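PDB 4OPW: uncharacterized protein from Parabacteroides merdae ATCC 43184, which is of unknown function but, as a putative adhesin with an auto-transporter head GIN domain, probably takes part in cell adhesion. Local coordinates for residues Thr17-Lys25 with Thr83-Val91; Val142-Cys153 with Asn162-Tyr173. All blocks are in the same frame, centred on the assembly; numbering follows the deposited sequence.

Contact 1 of 2, residues Thr17-Lys25 with Thr83-Val91; sequences TIDDFNAIK and TNSKWLKEV
The F21 ring meets T83-S85 on one face and along its rim. S85 CB lies over that face, 3.8 Å from the ring centroid and 16° off the normal, a CH-pi contact, while T83 OG1 sits at the edge, 3.7 Å from F21 CE2, and N84 O approaches F21 CE2 obliquely (3.5 Å). F21 CG stands between its own backbone N and carbonyl carbon (chi1 64°), which brings the ring back over the end of strand 80-85. Beyond the ring, I24 CD1 meets L88 CD1 at 3.7 Å, the two side chains at about a right angle. The bond from K89 N to N22 O (2.7 Å, 174°) leads into the parallel pairing of A23 with E90 and I24 with V91, where I24 N donates to E90 O (3.0 Å). This pairing belongs to the parallel run of a beta-helix, consistent with the pectate-lyase-like clan. A water links F21 O to W87 N. T83 OG1 is hydrogen-bonded to H42 O, and S85 OG donates to W87 O at 2.7 Å and also pairs with Y34 OH. Buried hydroxyls thus keep polar partners beside an apolar ring, and direct sheet bonding begins only past the water-bridged turn.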
loop_
_atom_site.group_PDB
_atom_site.type_symbol
_atom_site.label_atom_id
_atom_site.label_comp_id
_atom_site.label_asym_id
_atom_site.label_seq_id
_atom_site.Cartn_x
_atom_site.Cartn_y
_atom_site.Cartn_z
ATOM N N THR A 17 -25.251 1.258 7.202
ATOM C CA THR A 17 -24.583 0.078 7.729
ATOM C C THR A 17 -23.954 -0.639 6.553
ATOM O O THR A 17 -24.389 -0.454 5.397
ATOM C CB THR A 17 -25.570 -0.814 8.490
ATOM O OG1 THR A 17 -26.640 -1.153 7.593
ATOM C CG2 THR A 17 -26.098 -0.134 9.763
ATOM N N ILE A 18 -22.913 -1.428 6.830
ATOM C CA ILE A 18 -22.260 -2.219 5.792
ATOM C C ILE A 18 -22.037 -3.635 6.301
ATOM O O ILE A 18 -21.800 -3.835 7.494
ATOM C CB ILE A 18 -20.936 -1.544 5.319
ATOM C CG1 ILE A 18 -20.404 -2.188 4.010
ATOM C CG2 ILE A 18 -19.853 -1.497 6.428
ATOM C CD1 ILE A 18 -19.152 -1.462 3.379
ATOM N N ASP A 19 -22.095 -4.620 5.377
ATOM C CA ASP A 19 -21.837 -6.031 5.664
ATOM C C ASP A 19 -20.359 -6.236 6.004
ATOM O O ASP A 19 -19.541 -5.310 5.853
ATOM C CB ASP A 19 -22.221 -6.902 4.448
ATOM C CG ASP A 19 -23.712 -7.124 4.205
ATOM O OD1 ASP A 19 -24.518 -6.835 5.117
ATOM O OD2 ASP A 19 -24.068 -7.597 3.101
ATOM N N ASP A 20 -20.011 -7.456 6.461
ATOM C CA ASP A 20 -18.627 -7.788 6.793
ATOM C C ASP A 20 -17.773 -7.903 5.539
ATOM O O ASP A 20 -18.180 -8.534 4.550
ATOM C CB ASP A 20 -18.586 -9.135 7.559
ATOM C CG ASP A 20 -19.102 -9.116 8.981
ATOM O OD1 ASP A 20 -19.462 -8.024 9.469
ATOM O OD2 ASP A 20 -19.147 -10.201 9.609
ATOM N N PHE A 21 -16.586 -7.301 5.586
ATOM C CA PHE A 21 -15.583 -7.430 4.523
ATOM C C PHE A 21 -14.214 -7.611 5.164
ATOM O O PHE A 21 -13.992 -7.106 6.267
ATOM C CB PHE A 21 -15.596 -6.235 3.541
ATOM C CG PHE A 21 -15.239 -4.900 4.148
ATOM C CD1 PHE A 21 -13.912 -4.472 4.207
ATOM C CD2 PHE A 21 -16.228 -4.068 4.668
ATOM C CE1 PHE A 21 -13.576 -3.251 4.807
ATOM C CE2 PHE A 21 -15.894 -2.825 5.233
ATOM C CZ PHE A 21 -14.571 -2.431 5.312
ATOM N N ASN A 22 -13.288 -8.288 4.475
ATOM C CA ASN A 22 -11.924 -8.440 5.001
ATOM C C ASN A 22 -10.899 -8.048 3.908
ATOM O O ASN A 22 -9.691 -8.227 4.083
ATOM C CB ASN A 22 -11.675 -9.871 5.531
ATOM C CG ASN A 22 -11.788 -10.954 4.481
ATOM O OD1 ASN A 22 -11.895 -10.682 3.280
ATOM N ND2 ASN A 22 -11.787 -12.214 4.928
ATOM N N ALA A 23 -11.397 -7.521 2.768
ATOM C CA ALA A 23 -10.562 -7.135 1.644
ATOM C C ALA A 23 -11.200 -5.963 0.949
ATOM O O ALA A 23 -12.437 -5.852 0.905
ATOM C CB ALA A 23 -10.374 -8.311 0.676
ATOM N N ILE A 24 -10.358 -5.052 0.437
ATOM C CA ILE A 24 -10.825 -3.828 -0.205
ATOM C C ILE A 24 -10.215 -3.692 -1.600
ATOM O O ILE A 24 -9.020 -3.941 -1.774
ATOM C CB ILE A 24 -10.467 -2.579 0.672
ATOM C CG1 ILE A 24 -11.135 -2.633 2.067
ATOM C CG2 ILE A 24 -10.841 -1.250 -0.058
ATOM C CD1 ILE A 24 -10.534 -1.623 3.139
ATOM N N LYS A 25 -11.029 -3.264 -2.570
ATOM C CA LYS A 25 -10.587 -2.997 -3.941
ATOM C C LYS A 25 -11.263 -1.746 -4.451
ATOM O O LYS A 25 -12.485 -1.623 -4.369
ATOM C CB LYS A 25 -10.865 -4.197 -4.859
ATOM C CG LYS A 25 -10.347 -4.073 -6.286
ATOM C CD LYS A 25 -10.586 -5.384 -7.034
ATOM C CE LYS A 25 -10.244 -5.329 -8.501
ATOM N NZ LYS A 25 -10.557 -6.613 -9.185
ATOM N N THR A 83 -14.894 3.860 6.446
ATOM C CA THR A 83 -15.541 2.593 6.826
ATOM C C THR A 83 -14.659 1.813 7.806
ATOM O O THR A 83 -13.526 2.209 8.081
ATOM C CB THR A 83 -15.903 1.775 5.564
ATOM O OG1 THR A 83 -16.780 0.706 5.908
ATOM C CG2 THR A 83 -14.679 1.274 4.805
ATOM N N ASN A 84 -15.193 0.732 8.358
ATOM C CA ASN A 84 -14.473 -0.096 9.316
ATOM C C ASN A 84 -14.858 -1.564 9.133
ATOM O O ASN A 84 -15.933 -1.871 8.592
ATOM C CB ASN A 84 -14.766 0.364 10.776
ATOM C CG ASN A 84 -16.161 0.038 11.256
ATOM O OD1 ASN A 84 -17.153 0.577 10.748
ATOM N ND2 ASN A 84 -16.275 -0.870 12.239
ATOM N N SER A 85 -13.995 -2.463 9.622
ATOM C CA SER A 85 -14.253 -3.896 9.629
ATOM C C SER A 85 -13.459 -4.528 10.752
ATOM O O SER A 85 -12.481 -3.944 11.217
ATOM C CB SER A 85 -13.895 -4.528 8.288
ATOM O OG SER A 85 -12.494 -4.619 8.105
ATOM N N LYS A 86 -13.849 -5.732 11.161
ATOM C CA LYS A 86 -13.125 -6.410 12.222
ATOM C C LYS A 86 -11.756 -6.927 11.721
ATOM O O LYS A 86 -10.785 -6.961 12.484
ATOM C CB LYS A 86 -13.988 -7.556 12.768
ATOM C CG LYS A 86 -13.385 -8.260 13.970
ATOM C CD LYS A 86 -14.382 -9.179 14.678
ATOM C CE LYS A 86 -13.650 -10.005 15.714
ATOM N NZ LYS A 86 -14.588 -10.849 16.523
ATOM N N TRP A 87 -11.714 -7.376 10.477
ATOM C CA TRP A 87 -10.533 -7.968 9.863
ATOM C C TRP A 87 -10.196 -7.314 8.529
ATOM O O TRP A 87 -11.094 -6.889 7.787
ATOM C CB TRP A 87 -10.769 -9.468 9.639
ATOM C CG TRP A 87 -11.129 -10.218 10.880
ATOM C CD1 TRP A 87 -12.365 -10.676 11.237
ATOM C CD2 TRP A 87 -10.251 -10.546 11.962
ATOM N NE1 TRP A 87 -12.300 -11.303 12.459
ATOM C CE2 TRP A 87 -11.016 -11.230 12.932
ATOM C CE3 TRP A 87 -8.884 -10.318 12.211
ATOM C CZ2 TRP A 87 -10.454 -11.730 14.118
ATOM C CZ3 TRP A 87 -8.322 -10.833 13.373
ATOM C CH2 TRP A 87 -9.111 -11.501 14.326
ATOM N N LEU A 88 -8.894 -7.280 8.201
ATOM C CA LEU A 88 -8.431 -6.772 6.909
ATOM C C LEU A 88 -7.203 -7.568 6.466
ATOM O O LEU A 88 -6.165 -7.498 7.114
ATOM C CB LEU A 88 -8.130 -5.272 6.925
ATOM C CG LEU A 88 -7.754 -4.667 5.563
ATOM C CD1 LEU A 88 -8.950 -4.658 4.601
ATOM C CD2 LEU A 88 -7.153 -3.287 5.723
ATOM N N LYS A 89 -7.334 -8.330 5.384
ATOM C CA LYS A 89 -6.207 -9.139 4.910
ATOM C C LYS A 89 -5.625 -8.599 3.598
ATOM O O LYS A 89 -4.526 -9.012 3.202
ATOM C CB LYS A 89 -6.621 -10.633 4.754
ATOM C CG LYS A 89 -7.580 -10.876 3.566
ATOM C CD LYS A 89 -7.922 -12.351 3.392
ATOM C CE LYS A 89 -8.774 -12.553 2.171
ATOM N NZ LYS A 89 -9.075 -13.987 1.951
ATOM N N GLU A 90 -6.353 -7.716 2.903
ATOM C CA GLU A 90 -5.889 -7.261 1.590
ATOM C C GLU A 90 -6.464 -5.932 1.179
ATOM O O GLU A 90 -7.635 -5.647 1.427
ATOM C CB GLU A 90 -6.312 -8.321 0.546
ATOM C CG GLU A 90 -5.913 -8.096 -0.897
ATOM C CD GLU A 90 -6.548 -9.176 -1.748
ATOM O OE1 GLU A 90 -6.122 -10.343 -1.613
ATOM O OE2 GLU A 90 -7.572 -8.898 -2.413
ATOM N N VAL A 91 -5.631 -5.132 0.499
ATOM C CA VAL A 91 -6.041 -3.864 -0.091
ATOM C C VAL A 91 -5.462 -3.787 -1.494
ATOM O O VAL A 91 -4.249 -3.995 -1.668
ATOM C CB VAL A 91 -5.640 -2.601 0.740
ATOM C CG1 VAL A 91 -6.130 -1.300 0.067
ATOM C CG2 VAL A 91 -6.146 -2.682 2.189
HETATM O O HOH W 1 -17.192 -4.724 7.787
HETATM O O HOH W 2 -16.369 -6.656 9.755
HETATM O O HOH W 3 -14.145 -8.248 8.866
HETATM O O HOH W 4 -9.220 -6.900 -2.583
#

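Contact 2 of 2, residues Val142-Cys153 with Asn162-Tyr173; sequences VVNELKTDKLEC and NLKAGNAEEADY. With EDO (1,2-ethanediol), chain E.
L163 forms the tight centre of this contact, its two methyls reaching different neighbours on the opposite segment. CD1 meets L151 CD2 tip to tip at 3.8 Å, whereas CD2 packs alongside V143, 3.8 Å from its CB, and also touches L146 CD2. L163 CG is anti to its carbonyl carbon (chi1 -50°), and with CD1 extended this branch arrives at L151; C153 SG, in one of its two modelled positions, lies close by. The Y173 ring adds to the same layer, with C153 CB near its edge. A168 CB fills the region between T148 CG2 and L151 CB, and L133 and V188 of the adjoining strands continue the core. In-register parallel pairing, from V142 with N162 to C153 with Y173, carries the backbone past two turns. Between them G166, at a phi of 131°, brings its CA to 3.0 Å from L146 O. At the second turn D149 O accepts from both E169 N and E170 N.

The other face is polar and looser. K150 is bent at chi2 and chi4, and NZ makes salt bridges to D172 OD2 (2.9 Å), reached from above the carboxylate plane, and to E152 OE2 (2.8 Å), on its anti lone pair. K164 runs extended beside N144, but its bond from NZ to N144 OD1 is weak at 3.4 Å; N144 ND2 is held by K123 O. At the rim, an ethanediol, probably from the crystallisation liquor, bonds to E127 and, in the conformer modelled here, to D149 OD1, and a water donates to L146 O and is held only weakly by N167 ND2. The arrangement is that of successive coils of a right-handed parallel beta-helix, consistent with the pectate-lyase-like clan: a mainly apolar layer inside, and outside a K150-E152-D172 cluster among mixed residues. The K150 ammonium probably offsets the repulsion between the two carboxylates.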
loop_
_atom_site.group_PDB
_atom_site.type_symbol
_atom_site.label_atom_id
_atom_site.label_comp_id
_atom_site.label_asym_id
_atom_site.label_seq_id
_atom_site.Cartn_x
_atom_site.Cartn_y
_atom_site.Cartn_z
ATOM N N VAL A 142 3.538 4.559 2.584
ATOM C CA VAL A 142 4.199 4.982 3.818
ATOM C C VAL A 142 3.649 4.128 4.963
ATOM O O VAL A 142 2.442 4.175 5.238
ATOM C CB VAL A 142 4.071 6.503 4.126
ATOM C CG1 VAL A 142 4.844 6.867 5.399
ATOM C CG2 VAL A 142 4.529 7.360 2.938
ATOM N N VAL A 143 4.532 3.389 5.644
ATOM C CA VAL A 143 4.175 2.546 6.784
ATOM C C VAL A 143 4.927 3.089 7.990
ATOM O O VAL A 143 6.160 3.028 8.029
ATOM C CB VAL A 143 4.456 1.029 6.528
ATOM C CG1 VAL A 143 4.055 0.192 7.740
ATOM C CG2 VAL A 143 3.726 0.526 5.259
ATOM N N ASN A 144 4.200 3.661 8.954
ATOM C CA ASN A 144 4.827 4.296 10.111
ATOM C C ASN A 144 5.548 3.307 11.035
ATOM O O ASN A 144 6.618 3.638 11.558
ATOM C CB ASN A 144 3.802 5.101 10.917
ATOM C CG ASN A 144 3.415 6.422 10.277
ATOM O OD1 ASN A 144 3.941 6.833 9.230
ATOM N ND2 ASN A 144 2.500 7.130 10.907
ATOM N N GLU A 145 4.972 2.125 11.257
ATOM C CA GLU A 145 5.566 1.153 12.180
ATOM C C GLU A 145 5.023 -0.232 11.878
ATOM O O GLU A 145 3.802 -0.392 11.770
ATOM C CB GLU A 145 5.252 1.540 13.642
ATOM C CG GLU A 145 6.042 0.734 14.661
ATOM C CD GLU A 145 5.657 0.919 16.115
ATOM O OE1 GLU A 145 4.712 1.688 16.405
ATOM O OE2 GLU A 145 6.310 0.283 16.972
ATOM N N LEU A 146 5.919 -1.222 11.756
ATOM C CA LEU A 146 5.534 -2.605 11.482
ATOM C C LEU A 146 6.269 -3.621 12.380
ATOM O O LEU A 146 7.414 -3.407 12.798
ATOM C CB LEU A 146 5.752 -2.955 10.004
ATOM C CG LEU A 146 7.196 -2.940 9.434
ATOM C CD1 LEU A 146 7.825 -4.349 9.476
ATOM C CD2 LEU A 146 7.192 -2.450 7.983
ATOM N N LYS A 147 5.606 -4.748 12.625
ATOM C CA LYS A 147 6.134 -5.885 13.382
ATOM C C LYS A 147 5.642 -7.105 12.655
ATOM O O LYS A 147 4.433 -7.311 12.569
ATOM C CB LYS A 147 5.706 -5.849 14.869
ATOM C CG LYS A 147 6.056 -7.107 15.693
ATOM C CD LYS A 147 7.553 -7.300 15.893
ATOM C CE LYS A 147 7.874 -8.612 16.577
ATOM N NZ LYS A 147 9.339 -8.846 16.624
ATOM N N THR A 148 6.554 -7.844 12.019
ATOM C CA THR A 148 6.139 -9.017 11.244
ATOM C C THR A 148 7.181 -10.124 11.305
ATOM O O THR A 148 8.310 -9.892 11.747
ATOM C CB THR A 148 5.842 -8.590 9.753
ATOM O OG1 THR A 148 5.164 -9.646 9.061
ATOM C CG2 THR A 148 7.088 -8.197 8.977
ATOM N N ASP A 149 6.791 -11.326 10.865
ATOM C CA ASP A 149 7.724 -12.437 10.759
ATOM C C ASP A 149 8.357 -12.340 9.377
ATOM O O ASP A 149 9.552 -12.090 9.275
ATOM C CB ASP A 149 7.034 -13.783 11.019
ATOM C CG ASP A 149 6.635 -13.979 12.470
ATOM O OD1 ASP A 149 7.412 -13.564 13.367
ATOM O OD2 ASP A 149 5.542 -14.531 12.713
ATOM N N LYS A 150 7.539 -12.402 8.315
ATOM C CA LYS A 150 7.996 -12.274 6.944
ATOM C C LYS A 150 7.557 -10.946 6.346
ATOM O O LYS A 150 6.375 -10.623 6.376
ATOM C CB LYS A 150 7.466 -13.440 6.085
ATOM C CG LYS A 150 7.979 -13.426 4.633
ATOM C CD LYS A 150 9.530 -13.551 4.526
ATOM C CE LYS A 150 10.032 -13.179 3.153
ATOM N NZ LYS A 150 9.543 -14.150 2.120
ATOM N N LEU A 151 8.515 -10.199 5.777
ATOM C CA LEU A 151 8.248 -8.945 5.059
ATOM C C LEU A 151 8.623 -9.124 3.599
ATOM O O LEU A 151 9.728 -9.601 3.294
ATOM C CB LEU A 151 9.050 -7.786 5.688
ATOM C CG LEU A 151 9.019 -6.435 4.987
ATOM C CD1 LEU A 151 7.584 -5.844 4.959
ATOM C CD2 LEU A 151 9.969 -5.471 5.685
ATOM N N GLU A 152 7.700 -8.778 2.695
ATOM C CA GLU A 152 7.917 -8.807 1.250
ATOM C C GLU A 152 7.596 -7.433 0.729
ATOM O O GLU A 152 6.514 -6.895 0.991
ATOM C CB GLU A 152 7.111 -9.897 0.560
ATOM C CG GLU A 152 7.625 -11.287 0.922
ATOM C CD GLU A 152 6.716 -12.440 0.554
ATOM O OE1 GLU A 152 5.723 -12.209 -0.174
ATOM O OE2 GLU A 152 6.989 -13.576 1.005
ATOM N N CYS A 153 8.593 -6.835 0.052
ATOM C CA CYS A 153 8.493 -5.519 -0.545
ATOM C C CYS A 153 8.924 -5.593 -1.960
ATOM O O CYS A 153 10.047 -6.005 -2.269
ATOM C CB CYS A 153 9.312 -4.490 0.216
ATOM S SG CYS A 153 8.541 -3.922 1.738
ATOM N N ASN A 162 8.139 3.499 1.786
ATOM C CA ASN A 162 8.828 4.050 2.950
ATOM C C ASN A 162 8.339 3.342 4.200
ATOM O O ASN A 162 7.181 3.492 4.580
ATOM C CB ASN A 162 8.597 5.565 3.035
ATOM C CG ASN A 162 9.312 6.257 4.172
ATOM O OD1 ASN A 162 10.073 5.655 4.927
ATOM N ND2 ASN A 162 9.044 7.544 4.332
ATOM N N LEU A 163 9.221 2.548 4.817
ATOM C CA LEU A 163 8.950 1.773 6.041
ATOM C C LEU A 163 9.736 2.448 7.133
ATOM O O LEU A 163 10.946 2.268 7.229
ATOM C CB LEU A 163 9.359 0.297 5.865
ATOM C CG LEU A 163 8.856 -0.437 4.610
ATOM C CD1 LEU A 163 9.353 -1.875 4.598
ATOM C CD2 LEU A 163 7.312 -0.418 4.528
ATOM N N LYS A 164 9.074 3.340 7.856
ATOM C CA LYS A 164 9.703 4.236 8.832
ATOM C C LYS A 164 10.335 3.556 10.049
ATOM O O LYS A 164 11.383 4.012 10.510
ATOM C CB LYS A 164 8.680 5.257 9.332
ATOM C CG LYS A 164 8.255 6.266 8.265
ATOM C CD LYS A 164 7.412 7.366 8.882
ATOM C CE LYS A 164 7.100 8.471 7.905
ATOM N NZ LYS A 164 6.016 9.357 8.405
ATOM N N ALA A 165 9.700 2.517 10.605
ATOM C CA ALA A 165 10.185 1.872 11.826
ATOM C C ALA A 165 9.682 0.472 11.954
ATOM O O ALA A 165 8.655 0.129 11.375
ATOM C CB ALA A 165 9.726 2.678 13.050
ATOM N N GLY A 166 10.362 -0.315 12.782
ATOM C CA GLY A 166 9.894 -1.662 13.058
ATOM C C GLY A 166 10.882 -2.791 12.950
ATOM O O GLY A 166 12.101 -2.580 12.951
ATOM N N ASN A 167 10.330 -4.010 12.888
ATOM C CA ASN A 167 11.080 -5.255 12.879
ATOM C C ASN A 167 10.443 -6.320 12.027
ATOM O O ASN A 167 9.229 -6.462 12.016
ATOM C CB ASN A 167 11.184 -5.799 14.326
ATOM C CG ASN A 167 12.008 -4.948 15.261
ATOM O OD1 ASN A 167 13.218 -5.171 15.439
ATOM N ND2 ASN A 167 11.362 -3.983 15.899
ATOM N N ALA A 168 11.271 -7.088 11.334
ATOM C CA ALA A 168 10.878 -8.280 10.574
ATOM C C ALA A 168 11.902 -9.360 10.849
ATOM O O ALA A 168 13.046 -9.029 11.146
ATOM C CB ALA A 168 10.791 -7.991 9.083
ATOM N N GLU A 169 11.513 -10.639 10.795
ATOM C CA GLU A 169 12.480 -11.724 11.011
ATOM C C GLU A 169 13.244 -11.996 9.713
ATOM O O GLU A 169 14.446 -12.279 9.743
ATOM C CB GLU A 169 11.788 -13.004 11.530
ATOM C CG GLU A 169 11.354 -12.896 12.979
ATOM C CD GLU A 169 12.526 -12.881 13.938
ATOM O OE1 GLU A 169 13.161 -13.946 14.119
ATOM O OE2 GLU A 169 12.867 -11.784 14.434
ATOM N N GLU A 170 12.532 -11.886 8.572
ATOM C CA GLU A 170 13.053 -12.075 7.218
ATOM C C GLU A 170 12.440 -11.034 6.320
ATOM O O GLU A 170 11.256 -10.720 6.479
ATOM C CB GLU A 170 12.716 -13.467 6.639
ATOM C CG GLU A 170 13.181 -14.669 7.449
ATOM C CD GLU A 170 12.795 -16.017 6.862
ATOM O OE1 GLU A 170 11.706 -16.119 6.250
ATOM O OE2 GLU A 170 13.578 -16.979 7.035
ATOM N N ALA A 171 13.222 -10.502 5.373
ATOM C CA ALA A 171 12.673 -9.548 4.409
ATOM C C ALA A 171 13.191 -9.827 3.019
ATOM O O ALA A 171 14.385 -10.099 2.842
ATOM C CB ALA A 171 12.995 -8.107 4.810
ATOM N N ASP A 172 12.283 -9.759 2.031
ATOM C CA ASP A 172 12.612 -9.864 0.618
ATOM C C ASP A 172 12.294 -8.524 0.002
ATOM O O ASP A 172 11.118 -8.136 -0.038
ATOM C CB ASP A 172 11.842 -10.999 -0.086
ATOM C CG ASP A 172 12.200 -12.418 0.316
ATOM O OD1 ASP A 172 13.306 -12.622 0.858
ATOM O OD2 ASP A 172 11.392 -13.331 0.044
ATOM N N TYR A 173 13.338 -7.779 -0.393
ATOM C CA TYR A 173 13.188 -6.470 -1.020
ATOM C C TYR A 173 13.524 -6.583 -2.479
ATOM O O TYR A 173 14.576 -7.151 -2.818
ATOM C CB TYR A 173 14.095 -5.425 -0.359
ATOM C CG TYR A 173 13.815 -5.128 1.094
ATOM C CD1 TYR A 173 12.672 -4.435 1.474
ATOM C CD2 TYR A 173 14.756 -5.420 2.077
ATOM C CE1 TYR A 173 12.444 -4.089 2.806
ATOM C CE2 TYR A 173 14.548 -5.062 3.408
ATOM C CZ TYR A 173 13.383 -4.406 3.770
ATOM O OH TYR A 173 13.170 -4.019 5.070
HETATM C C1 EDO E . 4.121 -10.426 14.947
HETATM O O1 EDO E . 4.559 -10.649 16.281
HETATM C C2 EDO E . 4.846 -11.396 14.001
HETATM O O2 EDO E . 6.252 -11.260 14.170
HETATM O O HOH W 5 8.042 -3.111 15.727
#

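From the N terminus, the chain leaves segment 17-25, passes through strands 31-36 to 72-75 and returns along 80-85 into 83-91, so contact 1 closes a long loop of 57 residues. After strands 98-101 to 130-136, contact 2 closes a much shorter one, with eight residues between its segments. The two neither nest nor cross but follow in series, their centres about 22 Å apart and their nearest atoms about 11 Å apart. Both tie into the same run of parallel strands: contact 1 sets 23-27 beside 90-94, and contact 2 sets 150-156 beside 170-177 further along. Contact 2 also sets 139-147 beside 159-163 and 166-167, tying two faces of consecutive coils.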